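Local coordinates for nitrogenase molybdenum-iron protein beta chain (Clostridium pasteurianum, PDB 4WES), which forms, with the alpha chain, the nitrogenase component that reduces dinitrogen to ammonium, and shares an [8Fe-7S] cluster with that chain, at residues V143-H146 with V147-F150. Sequence-based numbering, arbitrary orientation. Where two conformers were deposited one is given.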
# COMPACT_ATOMS: atom_id res chain seq x y z
N VAL B 143 34.84 7.87 -8.36
CA VAL B 143 34.37 7.67 -9.71
C VAL B 143 32.98 7.06 -9.67
O VAL B 143 32.73 6.05 -8.99
CB VAL B 143 35.31 6.73 -10.50
CG1 VAL B 143 34.75 6.43 -11.88
CG2 VAL B 143 36.72 7.32 -10.56
N GLY B 144 32.04 7.64 -10.39
CA GLY B 144 30.75 6.98 -10.57
C GLY B 144 29.97 6.88 -9.30
O GLY B 144 29.93 7.83 -8.51
N SER B 145 29.30 5.75 -9.12
CA SER B 145 28.43 5.49 -8.00
C SER B 145 28.47 4.00 -7.67
O SER B 145 29.22 3.23 -8.25
CB SER B 145 26.99 5.88 -8.31
OG SER B 145 26.44 4.95 -9.26
N HIS B 146 27.61 3.61 -6.73
CA HIS B 146 27.42 2.20 -6.41
C HIS B 146 27.07 1.38 -7.65
O HIS B 146 27.41 0.18 -7.72
CB HIS B 146 26.34 2.07 -5.33
CG HIS B 146 25.02 2.59 -5.74
ND1 HIS B 146 24.74 3.94 -5.83
CD2 HIS B 146 23.90 1.94 -6.12
CE1 HIS B 146 23.51 4.08 -6.27
NE2 HIS B 146 22.97 2.88 -6.43
N VAL B 147 26.41 1.96 -8.65
CA VAL B 147 26.11 1.23 -9.88
C VAL B 147 27.42 0.85 -10.58
O VAL B 147 27.59 -0.28 -11.07
CB VAL B 147 25.23 2.08 -10.80
CG1 VAL B 147 25.06 1.43 -12.16
CG2 VAL B 147 23.85 2.34 -10.11
N THR B 148 28.35 1.79 -10.65
CA THR B 148 29.65 1.55 -11.25
C THR B 148 30.40 0.48 -10.49
O THR B 148 31.12 -0.34 -11.08
CB THR B 148 30.45 2.86 -11.25
OG1 THR B 148 29.59 3.98 -11.43
CG2 THR B 148 31.52 2.83 -12.31
N GLY B 149 30.27 0.46 -9.17
CA GLY B 149 30.90 -0.56 -8.35
C GLY B 149 30.40 -1.96 -8.67
O GLY B 149 31.19 -2.92 -8.78
N PHE B 150 29.08 -2.08 -8.82
CA PHE B 150 28.48 -3.32 -9.28
C PHE B 150 29.09 -3.72 -10.63
O PHE B 150 29.51 -4.86 -10.84
CB PHE B 150 26.97 -3.16 -9.35
CG PHE B 150 26.24 -4.40 -9.81
CD1 PHE B 150 25.68 -5.27 -8.90
CD2 PHE B 150 26.08 -4.65 -11.15
CE1 PHE B 150 25.00 -6.39 -9.32
CE2 PHE B 150 25.41 -5.79 -11.59
CZ PHE B 150 24.84 -6.64 -10.66
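Ser145 and Thr148 form a capping box at the N-terminus of helix 146-161, where the loop after strand 133-136 turns into the helix. Ser145 is the N-cap. Its OG accepts from Val147 N at 3.1 Å, a bent bond. The second bond of the box runs from Ser145 N to Thr148 OG1, at 2.9 Å and almost straight, at 167°. Thr148 chi1, -34°, is turned well off staggered and carries OG1 beside its own backbone N, toward the Ser145 N-H. Gly144 passes close by: its CA lies 3.3 Å from Thr148 OG1, and its positive phi suits a glycine. Behind the cap, the regular helix bonds begin. Gly149 N donates to Ser145 O at 3.1 Å, and Phe150 N to His146 O at 3.0 Å.

His146 chi1, 61°, sets CG between the backbone N and the carbonyl carbon and lays one ring face against Val147 N. In one of two Val147 conformers, CG2 lies over the same ring, a doubtful CH-pi contact. Hydrogen bonds grip the imidazole at both nitrogens, ND1 with Thr22 N and NE2 with Asp320 OD2, which should fix its rotation. The side chain of His146 is about 6 Å from that of Cys23, a ligand of the [8Fe-7S] cluster. Ser145 OG is also hydrogen-bonded to Thr345 OG1. Helix 24-33 packs on His146, Thr148 and Phe150, while helix 243-257 meets Val147 and Phe150.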